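Local atomic coordinates of dnab-like replicative helicase (PDB entry 3BH0), a protein that probably hydrolyses ATP to drive 5'-3' unwinding of double-stranded DNA at the phage replication fork, this chain being its ATPase domain. Residues I116-A124 with I299-N307; V183-Q191 with V222-L230. One frame throughout, in Å; residues are numbered along the deposited sequence.

Contact 1. Residues I116-A124 with I299-N307; sequences IVTAGSINA and IKEYGNFVN
Tyr302 lays its ring against the turn that follows helix 108-119, and most of the contact is built round it. Its chi1 of -60° sets CG anti to the carbonyl carbon, which carries the ring along Ser121 and Ile122. Ser121 OG sits over one face, offset toward the rim, while Glu301 CG covers the opposite face 3.6 Å above the centre. At the edge, near the ring plane, Ile122 O comes to 3.0 Å from Tyr302 CD1, and Asn123 N lies there too.

The polar part gathers at Thr118. Its OG1 is 3.0 Å from Tyr302 O, but OG1 also hydrogen-bonds Arg114 O, one turn back in the helix, and its one proton cannot serve both, so the bond to Tyr302 O is not settled. A water donates both to Thr118 OG1 and to Gly303 O, linking the Thr118 side chain to the backbone of Gly303.

The remaining contacts set methyl groups against polar atoms. Thr118 CG2 lies 3.6 Å from Asn304 ND2, and the OD1 of that amide is hydrogen-bonded to Lys87. Val117 CG1 rests near Tyr302 O.

On the helix side, Ser121, with positive phi, ends the helix in a Schellman motif; in the other segment, Gly303 and Asn304 pair together against Ile299 as a G1 beta bulge of the hairpin joining strands 292-299 and 304-307.

Contact 2. Residues V183-Q191 with V222-L230; sequences VIVMIDYLQ and VVVIALSQL
Ile184, Met186, Val223 and Ile225 share one face of two neighbouring parallel strands, and here the packing is tight. Ile184 CG2 meets Ile225 CD1 at 3.7 Å, the two side chains lying side by side. Met186, bent at chi3 (86°), turns CE alongside Ile225 CG2 at 3.6 Å, and helix 81-93 covers this face through Ala85 and Met92. On the other face the side chains of Ile187 and Val224 cross, CD1 touching CG1, Val185 CG2 meets Val222 CG2, and helices 164-176 and 202-220 close over them. Between the faces runs a ladder of backbone bonds, firm in the middle, where Ile225 N reaches Val185 O at 2.7 Å and 176°, and weak at its start, from Val223 N to Val183 O.

Past Asp188, the centre of an inverse gamma turn, the pairing changes character. Leu190 N still bonds to Leu227 O, but side chains then take over: Gln191 NE2 donates to Ser228 OG at 2.8 Å, nearly in its own amide plane, while Gln191 OE1 accepts from Gln229 N, which stands 44° above the carbonyl plane. Gln229 is exposed, and its OE1 approaches Tyr189 CE1 obliquely at 3.5 Å.

Leu227 touches Lys81 of the probable Walker A motif, placing these strand ends beside the expected nucleotide site; the two strands are those of a beta-alpha-beta crossover whose connection includes helix 202-220, in the P-loop NTPase core.

How the contacts relate
Both contacts belong to the one mixed sheet of the ATPase domain, with centres 22 Å apart and nearest atoms about 10 Å apart, so they do not touch. Contact 2 joins two adjacent parallel strands in the sheet's interior, its centre about 6 Å from the centre of the chain; the centre of contact 1 is about 17 Å away from it, at the surface, where the end of helix 108-119 is set against the antiparallel extension, whose last strand is 304-307. Along the chain, 116-124 comes first, both segments of contact 2 follow, and 299-307 comes last. Contact 1 therefore brings the domain's C-terminal hairpin back to an early helix, while contact 2 forms part of the central parallel core.

Contact 1. Residues I116-A124 with I299-N307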
ATOM      1  N   ILE A 116     -15.756  -4.977  -0.026  1.00 43.56           N
ATOM      2  CA  ILE A 116     -17.168  -4.902   0.368  1.00 44.44           C
ATOM      3  C   ILE A 116     -17.345  -4.785   1.888  1.00 44.97           C
ATOM      4  O   ILE A 116     -17.953  -3.838   2.377  1.00 45.34           O
ATOM      5  CB  ILE A 116     -17.964  -6.118  -0.166  1.00 44.40           C
ATOM      6  CG1 ILE A 116     -18.155  -6.014  -1.683  1.00 43.73           C
ATOM      7  CG2 ILE A 116     -19.328  -6.232   0.535  1.00 45.53           C
ATOM      8  CD1 ILE A 116     -18.377  -7.345  -2.367  1.00 43.22           C
ATOM      9  N   VAL A 117     -16.803  -5.744   2.626  1.00 45.74           N
ATOM     10  CA  VAL A 117     -16.848  -5.730   4.082  1.00 46.43           C
ATOM     11  C   VAL A 117     -16.439  -4.373   4.661  1.00 47.63           C
ATOM     12  O   VAL A 117     -17.131  -3.838   5.525  1.00 47.22           O
ATOM     13  CB  VAL A 117     -15.987  -6.877   4.673  1.00 46.12           C
ATOM     14  CG1 VAL A 117     -15.677  -6.650   6.147  1.00 45.75           C
ATOM     15  CG2 VAL A 117     -16.679  -8.220   4.462  1.00 45.64           C
ATOM     16  N   THR A 118     -15.329  -3.814   4.173  1.00 49.16           N
ATOM     17  CA  THR A 118     -14.845  -2.520   4.668  1.00 50.87           C
ATOM     18  C   THR A 118     -15.744  -1.336   4.275  1.00 52.29           C
ATOM     19  O   THR A 118     -16.046  -0.472   5.114  1.00 52.78           O
ATOM     20  CB  THR A 118     -13.379  -2.229   4.247  1.00 50.76           C
ATOM     21  OG1 THR A 118     -12.575  -3.401   4.438  1.00 50.48           O
ATOM     22  CG2 THR A 118     -12.811  -1.084   5.074  1.00 49.70           C
ATOM     23  N   ALA A 119     -16.165  -1.300   3.012  1.00 53.72           N
ATOM     24  CA  ALA A 119     -16.952  -0.177   2.494  1.00 55.28           C
ATOM     25  C   ALA A 119     -18.320  -0.072   3.177  1.00 56.45           C
ATOM     26  O   ALA A 119     -18.698   0.998   3.662  1.00 56.64           O
ATOM     27  CB  ALA A 119     -17.112  -0.280   0.976  1.00 55.02           C
ATOM     28  N   GLY A 120     -19.043  -1.189   3.233  1.00 57.62           N
ATOM     29  CA  GLY A 120     -20.407  -1.195   3.744  1.00 58.98           C
ATOM     30  C   GLY A 120     -20.578  -1.402   5.237  1.00 59.83           C
ATOM     31  O   GLY A 120     -21.711  -1.493   5.711  1.00 60.35           O
ATOM     32  N   SER A 121     -19.475  -1.456   5.985  1.00 60.43           N
ATOM     33  CA  SER A 121     -19.509  -1.851   7.399  1.00 61.32           C
ATOM     34  C   SER A 121     -20.371  -3.101   7.634  1.00 61.85           C
ATOM     35  O   SER A 121     -21.288  -3.104   8.466  1.00 62.08           O
ATOM     36  CB  SER A 121     -19.955  -0.693   8.306  1.00 61.60           C
ATOM     37  OG  SER A 121     -18.844  -0.046   8.904  1.00 62.46           O
ATOM     38  N   ILE A 122     -20.076  -4.157   6.881  1.00 62.18           N
ATOM     39  CA  ILE A 122     -20.711  -5.447   7.086  1.00 62.53           C
ATOM     40  C   ILE A 122     -19.733  -6.363   7.832  1.00 63.11           C
ATOM     41  O   ILE A 122     -18.519  -6.170   7.759  1.00 63.41           O
ATOM     42  CB  ILE A 122     -21.159  -6.080   5.753  1.00 62.43           C
ATOM     43  CG1 ILE A 122     -21.816  -5.022   4.854  1.00 62.23           C
ATOM     44  CG2 ILE A 122     -22.108  -7.249   6.014  1.00 62.38           C
ATOM     45  CD1 ILE A 122     -22.273  -5.532   3.498  1.00 62.29           C
ATOM     46  N   ASN A 123     -20.264  -7.334   8.568  1.00 63.47           N
ATOM     47  CA  ASN A 123     -19.446  -8.283   9.314  1.00 63.91           C
ATOM     48  C   ASN A 123     -19.022  -9.484   8.451  1.00 64.18           C
ATOM     49  O   ASN A 123     -19.842 -10.058   7.721  1.00 64.17           O
ATOM     50  CB  ASN A 123     -20.190  -8.739  10.574  1.00 64.08           C
ATOM     51  CG  ASN A 123     -19.362  -9.653  11.441  1.00 64.14           C
ATOM     52  OD1 ASN A 123     -19.560 -10.870  11.440  1.00 64.59           O
ATOM     53  ND2 ASN A 123     -18.414  -9.077  12.177  1.00 64.26           N
ATOM     54  N   ALA A 124     -17.747  -9.860   8.560  1.00 64.50           N
ATOM     55  CA  ALA A 124     -17.122 -10.848   7.676  1.00 64.82           C
ATOM     56  C   ALA A 124     -17.665 -12.269   7.811  1.00 65.37           C
ATOM     57  O   ALA A 124     -17.715 -13.000   6.828  1.00 65.00           O
ATOM     58  CB  ALA A 124     -15.608 -10.836   7.854  1.00 64.71           C
ATOM     59  N   ILE A 299     -10.267  -0.855  13.208  1.00 41.36           N
ATOM     60  CA  ILE A 299     -11.534  -1.543  13.440  1.00 42.78           C
ATOM     61  C   ILE A 299     -11.394  -2.927  12.832  1.00 43.67           C
ATOM     62  O   ILE A 299     -11.685  -3.145  11.648  1.00 43.16           O
ATOM     63  CB  ILE A 299     -12.786  -0.779  12.872  1.00 42.89           C
ATOM     64  CG1 ILE A 299     -12.799   0.702  13.286  1.00 43.09           C
ATOM     65  CG2 ILE A 299     -14.096  -1.489  13.262  1.00 42.80           C
ATOM     66  CD1 ILE A 299     -12.495   0.996  14.763  1.00 44.44           C
ATOM     67  N   LYS A 300     -10.919  -3.841  13.677  1.00 45.32           N
ATOM     68  CA  LYS A 300     -10.617  -5.221  13.325  1.00 47.34           C
ATOM     69  C   LYS A 300     -11.705  -5.856  12.466  1.00 48.39           C
ATOM     70  O   LYS A 300     -11.480  -6.168  11.292  1.00 48.55           O
ATOM     71  CB  LYS A 300     -10.388  -6.041  14.602  1.00 47.49           C
ATOM     72  CG  LYS A 300      -9.079  -5.712  15.303  1.00 49.06           C
ATOM     73  CD  LYS A 300      -9.088  -5.972  16.824  1.00 51.81           C
ATOM     74  CE  LYS A 300      -7.646  -5.985  17.408  1.00 51.12           C
ATOM     75  NZ  LYS A 300      -6.910  -4.673  17.336  1.00 51.58           N
ATOM     76  N   GLU A 301     -12.886  -6.005  13.059  1.00 49.61           N
ATOM     77  CA  GLU A 301     -14.026  -6.673  12.445  1.00 51.29           C
ATOM     78  C   GLU A 301     -14.346  -6.198  11.016  1.00 51.22           C
ATOM     79  O   GLU A 301     -14.948  -6.932  10.226  1.00 51.74           O
ATOM     80  CB  GLU A 301     -15.256  -6.515  13.356  1.00 51.33           C
ATOM     81  CG  GLU A 301     -15.747  -5.059  13.476  1.00 52.90           C
ATOM     82  CD  GLU A 301     -16.838  -4.864  14.515  1.00 53.16           C
ATOM     83  OE1 GLU A 301     -17.554  -5.849  14.823  1.00 55.94           O
ATOM     84  OE2 GLU A 301     -16.979  -3.714  15.018  1.00 55.42           O
ATOM     85  N   TYR A 302     -13.957  -4.974  10.679  1.00 51.45           N
ATOM     86  CA  TYR A 302     -14.281  -4.443   9.356  1.00 51.81           C
ATOM     87  C   TYR A 302     -13.052  -4.207   8.466  1.00 50.97           C
ATOM     88  O   TYR A 302     -13.188  -3.866   7.291  1.00 50.87           O
ATOM     89  CB  TYR A 302     -15.122  -3.164   9.468  1.00 52.83           C
ATOM     90  CG  TYR A 302     -16.447  -3.329  10.185  1.00 54.42           C
ATOM     91  CD1 TYR A 302     -17.348  -4.342   9.828  1.00 55.90           C
ATOM     92  CD2 TYR A 302     -16.816  -2.448  11.200  1.00 55.67           C
ATOM     93  CE1 TYR A 302     -18.580  -4.482  10.484  1.00 56.46           C
ATOM     94  CE2 TYR A 302     -18.038  -2.576  11.864  1.00 56.64           C
ATOM     95  CZ  TYR A 302     -18.918  -3.590  11.502  1.00 56.53           C
ATOM     96  OH  TYR A 302     -20.132  -3.694  12.166  1.00 56.13           O
ATOM     97  N   GLY A 303     -11.863  -4.391   9.036  1.00 50.12           N
ATOM     98  CA  GLY A 303     -10.614  -4.121   8.337  1.00 49.00           C
ATOM     99  C   GLY A 303     -10.525  -2.658   7.960  1.00 48.36           C
ATOM    100  O   GLY A 303      -9.992  -2.308   6.899  1.00 48.04           O
ATOM    101  N   ASN A 304     -11.061  -1.812   8.836  1.00 47.74           N
ATOM    102  CA  ASN A 304     -11.064  -0.375   8.636  1.00 47.29           C
ATOM    103  C   ASN A 304     -10.139   0.358   9.595  1.00 46.59           C
ATOM    104  O   ASN A 304      -9.804  -0.153  10.660  1.00 46.35           O
ATOM    105  CB  ASN A 304     -12.473   0.169   8.783  1.00 47.90           C
ATOM    106  CG  ASN A 304     -12.729   1.340   7.885  1.00 49.07           C
ATOM    107  OD1 ASN A 304     -11.845   2.166   7.652  1.00 50.45           O
ATOM    108  ND2 ASN A 304     -13.948   1.422   7.362  1.00 50.69           N
ATOM    109  N   PHE A 305      -9.726   1.557   9.193  1.00 45.99           N
ATOM    110  CA  PHE A 305      -8.809   2.377   9.970  1.00 45.35           C
ATOM    111  C   PHE A 305      -9.374   3.787  10.109  1.00 45.75           C
ATOM    112  O   PHE A 305      -9.907   4.368   9.140  1.00 45.86           O
ATOM    113  CB  PHE A 305      -7.437   2.429   9.312  1.00 44.78           C
ATOM    114  CG  PHE A 305      -6.750   1.097   9.230  1.00 43.97           C
ATOM    115  CD1 PHE A 305      -5.705   0.793  10.094  1.00 42.90           C
ATOM    116  CD2 PHE A 305      -7.141   0.148   8.284  1.00 41.67           C
ATOM    117  CE1 PHE A 305      -5.062  -0.444  10.016  1.00 42.78           C
ATOM    118  CE2 PHE A 305      -6.515  -1.071   8.213  1.00 40.84           C
ATOM    119  CZ  PHE A 305      -5.471  -1.370   9.070  1.00 41.86           C
ATOM    120  N   VAL A 306      -9.256   4.323  11.321  1.00 45.34           N
ATOM    121  CA  VAL A 306      -9.797   5.622  11.657  1.00 45.19           C
ATOM    122  C   VAL A 306      -8.653   6.557  11.979  1.00 45.47           C
ATOM    123  O   VAL A 306      -7.817   6.266  12.836  1.00 44.94           O
ATOM    124  CB  VAL A 306     -10.749   5.537  12.860  1.00 45.00           C
ATOM    125  CG1 VAL A 306     -11.362   6.906  13.180  1.00 44.34           C
ATOM    126  CG2 VAL A 306     -11.830   4.514  12.588  1.00 44.97           C
ATOM    127  N   ASN A 307      -8.624   7.676  11.262  1.00 46.24           N
ATOM    128  CA  ASN A 307      -7.704   8.763  11.536  1.00 46.85           C
ATOM    129  C   ASN A 307      -7.852   9.290  12.941  1.00 47.44           C
ATOM    130  O   ASN A 307      -8.958   9.457  13.442  1.00 47.28           O
ATOM    131  CB  ASN A 307      -7.933   9.895  10.545  1.00 46.74           C
ATOM    132  CG  ASN A 307      -7.323   9.609   9.207  1.00 46.95           C
ATOM    133  OD1 ASN A 307      -6.094   9.555   9.071  1.00 47.51           O
ATOM    134  ND2 ASN A 307      -8.170   9.409   8.206  1.00 46.41           N
TER
HETATM  135  O   HOH W   1      -9.370  -2.849   4.181  1.00 33.38           O

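Contact 2. Residues V183-Q191 with V222-L230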
ATOM      1  N   VAL A 183      -1.662   6.446 -12.052  1.00 45.23           N
ATOM      2  CA  VAL A 183      -1.784   5.012 -11.744  1.00 43.48           C
ATOM      3  C   VAL A 183      -0.973   4.658 -10.491  1.00 42.67           C
ATOM      4  O   VAL A 183       0.124   5.182 -10.278  1.00 42.16           O
ATOM      5  CB  VAL A 183      -1.286   4.140 -12.941  1.00 43.49           C
ATOM      6  CG1 VAL A 183      -1.357   2.643 -12.641  1.00 42.56           C
ATOM      7  CG2 VAL A 183      -2.072   4.446 -14.205  1.00 43.80           C
ATOM      8  N   ILE A 184      -1.513   3.765  -9.662  1.00 41.65           N
ATOM      9  CA  ILE A 184      -0.809   3.320  -8.460  1.00 40.28           C
ATOM     10  C   ILE A 184      -0.704   1.806  -8.500  1.00 39.63           C
ATOM     11  O   ILE A 184      -1.714   1.118  -8.578  1.00 40.03           O
ATOM     12  CB  ILE A 184      -1.527   3.793  -7.178  1.00 40.40           C
ATOM     13  CG1 ILE A 184      -1.661   5.316  -7.180  1.00 39.71           C
ATOM     14  CG2 ILE A 184      -0.790   3.296  -5.904  1.00 40.08           C
ATOM     15  CD1 ILE A 184      -3.078   5.796  -7.072  1.00 38.81           C
ATOM     16  N   VAL A 185       0.516   1.284  -8.461  1.00 38.35           N
ATOM     17  CA  VAL A 185       0.725  -0.165  -8.541  1.00 37.16           C
ATOM     18  C   VAL A 185       0.946  -0.748  -7.144  1.00 36.90           C
ATOM     19  O   VAL A 185       1.975  -0.504  -6.527  1.00 36.36           O
ATOM     20  CB  VAL A 185       1.890  -0.505  -9.510  1.00 37.05           C
ATOM     21  CG1 VAL A 185       2.036  -2.008  -9.719  1.00 34.67           C
ATOM     22  CG2 VAL A 185       1.666   0.209 -10.853  1.00 36.79           C
ATOM     23  N   MET A 186      -0.043  -1.489  -6.645  1.00 36.63           N
ATOM     24  CA  MET A 186       0.056  -2.146  -5.336  1.00 37.07           C
ATOM     25  C   MET A 186       0.431  -3.602  -5.518  1.00 36.17           C
ATOM     26  O   MET A 186      -0.206  -4.320  -6.291  1.00 35.91           O
ATOM     27  CB  MET A 186      -1.261  -2.082  -4.562  1.00 36.87           C
ATOM     28  CG  MET A 186      -1.698  -0.709  -4.110  1.00 37.94           C
ATOM     29  SD  MET A 186      -2.693  -0.797  -2.593  1.00 39.87           S
ATOM     30  CE  MET A 186      -1.396  -0.801  -1.352  1.00 41.01           C
ATOM     31  N   ILE A 187       1.450  -4.055  -4.796  1.00 35.82           N
ATOM     32  CA  ILE A 187       1.868  -5.440  -4.922  1.00 35.57           C
ATOM     33  C   ILE A 187       1.658  -6.234  -3.620  1.00 36.41           C
ATOM     34  O   ILE A 187       2.393  -6.038  -2.640  1.00 36.11           O
ATOM     35  CB  ILE A 187       3.292  -5.533  -5.490  1.00 34.99           C
ATOM     36  CG1 ILE A 187       3.370  -4.655  -6.755  1.00 34.50           C
ATOM     37  CG2 ILE A 187       3.681  -7.006  -5.767  1.00 33.17           C
ATOM     38  CD1 ILE A 187       4.730  -4.314  -7.224  1.00 32.08           C
ATOM     39  N   ASP A 188       0.639  -7.109  -3.597  1.00 37.61           N
ATOM     40  CA  ASP A 188       0.455  -7.966  -2.412  1.00 37.78           C
ATOM     41  C   ASP A 188       1.568  -8.949  -2.312  1.00 37.91           C
ATOM     42  O   ASP A 188       1.538 -10.104  -2.743  1.00 37.44           O
ATOM     43  CB  ASP A 188      -0.905  -8.627  -2.203  1.00 38.61           C
ATOM     44  CG  ASP A 188      -1.048  -9.237  -0.767  1.00 39.28           C
ATOM     45  OD1 ASP A 188      -0.054  -9.267   0.022  1.00 39.65           O
ATOM     46  OD2 ASP A 188      -2.156  -9.704  -0.428  1.00 43.05           O
ATOM     47  N   TYR A 189       2.564  -8.333  -1.714  1.00 38.04           N
ATOM     48  CA  TYR A 189       3.789  -8.822  -1.189  1.00 37.05           C
ATOM     49  C   TYR A 189       4.872  -9.254  -2.133  1.00 36.42           C
ATOM     50  O   TYR A 189       4.711 -10.143  -2.964  1.00 36.53           O
ATOM     51  CB  TYR A 189       3.653  -9.416   0.231  1.00 37.03           C
ATOM     52  CG  TYR A 189       4.010 -10.835   0.519  1.00 36.91           C
ATOM     53  CD1 TYR A 189       5.327 -11.191   0.793  1.00 35.25           C
ATOM     54  CD2 TYR A 189       3.012 -11.801   0.660  1.00 37.10           C
ATOM     55  CE1 TYR A 189       5.656 -12.493   1.124  1.00 36.47           C
ATOM     56  CE2 TYR A 189       3.331 -13.111   1.004  1.00 36.82           C
ATOM     57  CZ  TYR A 189       4.648 -13.443   1.231  1.00 36.78           C
ATOM     58  OH  TYR A 189       4.963 -14.733   1.547  1.00 38.44           O
ATOM     59  N   LEU A 190       5.951  -8.490  -1.985  1.00 35.26           N
ATOM     60  CA  LEU A 190       7.069  -8.409  -2.873  1.00 34.95           C
ATOM     61  C   LEU A 190       7.843  -9.707  -2.982  1.00 34.70           C
ATOM     62  O   LEU A 190       8.296 -10.053  -4.064  1.00 34.16           O
ATOM     63  CB  LEU A 190       7.986  -7.267  -2.404  1.00 34.94           C
ATOM     64  CG  LEU A 190       9.340  -6.978  -3.069  1.00 34.69           C
ATOM     65  CD1 LEU A 190       9.572  -5.480  -3.058  1.00 35.98           C
ATOM     66  CD2 LEU A 190      10.500  -7.710  -2.386  1.00 33.02           C
ATOM     67  N   GLN A 191       7.966 -10.421  -1.869  1.00 34.68           N
ATOM     68  CA  GLN A 191       8.849 -11.584  -1.780  1.00 34.95           C
ATOM     69  C   GLN A 191       8.239 -12.820  -2.423  1.00 35.46           C
ATOM     70  O   GLN A 191       8.839 -13.899  -2.397  1.00 36.14           O
ATOM     71  CB  GLN A 191       9.231 -11.879  -0.323  1.00 34.81           C
ATOM     72  CG  GLN A 191      10.193 -10.862   0.297  1.00 33.35           C
ATOM     73  CD  GLN A 191       9.494  -9.624   0.882  1.00 32.02           C
ATOM     74  OE1 GLN A 191       8.261  -9.522   0.900  1.00 27.76           O
ATOM     75  NE2 GLN A 191      10.296  -8.683   1.372  1.00 31.17           N
ATOM     76  N   VAL A 222       4.830   6.091 -12.284  1.00 37.60           N
ATOM     77  CA  VAL A 222       3.757   5.632 -11.392  1.00 36.68           C
ATOM     78  C   VAL A 222       4.196   5.558  -9.927  1.00 35.77           C
ATOM     79  O   VAL A 222       5.391   5.529  -9.632  1.00 35.29           O
ATOM     80  CB  VAL A 222       3.176   4.247 -11.833  1.00 36.98           C
ATOM     81  CG1 VAL A 222       2.452   4.372 -13.188  1.00 37.24           C
ATOM     82  CG2 VAL A 222       4.263   3.144 -11.862  1.00 35.48           C
ATOM     83  N   VAL A 223       3.221   5.542  -9.019  1.00 34.86           N
ATOM     84  CA  VAL A 223       3.484   5.159  -7.631  1.00 33.59           C
ATOM     85  C   VAL A 223       3.500   3.633  -7.529  1.00 32.63           C
ATOM     86  O   VAL A 223       2.551   2.978  -7.931  1.00 32.95           O
ATOM     87  CB  VAL A 223       2.439   5.731  -6.649  1.00 33.81           C
ATOM     88  CG1 VAL A 223       2.842   5.407  -5.190  1.00 33.33           C
ATOM     89  CG2 VAL A 223       2.290   7.245  -6.845  1.00 33.70           C
ATOM     90  N   VAL A 224       4.594   3.074  -7.029  1.00 31.65           N
ATOM     91  CA  VAL A 224       4.643   1.650  -6.706  1.00 30.48           C
ATOM     92  C   VAL A 224       4.581   1.501  -5.196  1.00 29.64           C
ATOM     93  O   VAL A 224       5.332   2.157  -4.480  1.00 28.98           O
ATOM     94  CB  VAL A 224       5.891   0.971  -7.278  1.00 30.72           C
ATOM     95  CG1 VAL A 224       5.932  -0.502  -6.901  1.00 29.70           C
ATOM     96  CG2 VAL A 224       5.902   1.132  -8.803  1.00 31.01           C
ATOM     97  N   ILE A 225       3.627   0.690  -4.739  1.00 28.60           N
ATOM     98  CA  ILE A 225       3.459   0.352  -3.332  1.00 28.23           C
ATOM     99  C   ILE A 225       3.608  -1.166  -3.161  1.00 28.41           C
ATOM    100  O   ILE A 225       2.723  -1.941  -3.538  1.00 27.96           O
ATOM    101  CB  ILE A 225       2.107   0.843  -2.748  1.00 27.88           C
ATOM    102  CG1 ILE A 225       1.971   2.369  -2.871  1.00 27.92           C
ATOM    103  CG2 ILE A 225       2.016   0.479  -1.294  1.00 27.93           C
ATOM    104  CD1 ILE A 225       0.600   2.906  -2.527  1.00 27.76           C
ATOM    105  N   ALA A 226       4.746  -1.578  -2.610  1.00 27.92           N
ATOM    106  CA  ALA A 226       4.995  -2.969  -2.341  1.00 28.13           C
ATOM    107  C   ALA A 226       4.861  -3.296  -0.846  1.00 28.84           C
ATOM    108  O   ALA A 226       5.489  -2.664   0.021  1.00 28.87           O
ATOM    109  CB  ALA A 226       6.368  -3.390  -2.881  1.00 27.99           C
ATOM    110  N   LEU A 227       4.010  -4.281  -0.567  1.00 29.18           N
ATOM    111  CA  LEU A 227       3.924  -4.928   0.726  1.00 29.27           C
ATOM    112  C   LEU A 227       5.120  -5.868   0.876  1.00 29.92           C
ATOM    113  O   LEU A 227       5.557  -6.490  -0.091  1.00 29.12           O
ATOM    114  CB  LEU A 227       2.600  -5.701   0.861  1.00 28.85           C
ATOM    115  CG  LEU A 227       1.385  -4.942   1.396  1.00 28.86           C
ATOM    116  CD1 LEU A 227       1.076  -3.731   0.539  1.00 30.53           C
ATOM    117  CD2 LEU A 227       0.154  -5.833   1.500  1.00 28.91           C
ATOM    118  N   SER A 228       5.627  -5.968   2.101  1.00 30.91           N
ATOM    119  CA  SER A 228       6.815  -6.737   2.385  1.00 31.84           C
ATOM    120  C   SER A 228       6.719  -7.378   3.755  1.00 33.53           C
ATOM    121  O   SER A 228       6.240  -6.771   4.721  1.00 34.02           O
ATOM    122  CB  SER A 228       8.060  -5.849   2.315  1.00 31.56           C
ATOM    123  OG  SER A 228       9.187  -6.528   2.842  1.00 28.97           O
ATOM    124  N   GLN A 229       7.195  -8.608   3.836  1.00 34.81           N
ATOM    125  CA  GLN A 229       7.230  -9.331   5.086  1.00 36.34           C
ATOM    126  C   GLN A 229       8.427  -8.819   5.860  1.00 36.87           C
ATOM    127  O   GLN A 229       9.188  -8.006   5.344  1.00 36.27           O
ATOM    128  CB  GLN A 229       7.311 -10.843   4.820  1.00 36.07           C
ATOM    129  CG  GLN A 229       8.655 -11.376   4.286  1.00 37.29           C
ATOM    130  CD  GLN A 229       8.527 -12.796   3.664  1.00 37.88           C
ATOM    131  OE1 GLN A 229       7.535 -13.488   3.866  1.00 39.23           O
ATOM    132  NE2 GLN A 229       9.528 -13.207   2.907  1.00 39.37           N
ATOM    133  N   LEU A 230       8.571  -9.257   7.106  1.00 38.38           N
ATOM    134  CA  LEU A 230       9.729  -8.893   7.938  1.00 40.07           C
ATOM    135  C   LEU A 230      10.261 -10.120   8.641  1.00 41.70           C
ATOM    136  O   LEU A 230       9.541 -11.118   8.786  1.00 41.80           O
ATOM    137  CB  LEU A 230       9.380  -7.811   8.973  1.00 39.29           C
ATOM    138  CG  LEU A 230       9.283  -6.390   8.429  1.00 38.38           C
ATOM    139  CD1 LEU A 230       8.567  -5.497   9.407  1.00 38.28           C
ATOM    140  CD2 LEU A 230      10.645  -5.839   8.109  1.00 37.20           C
TER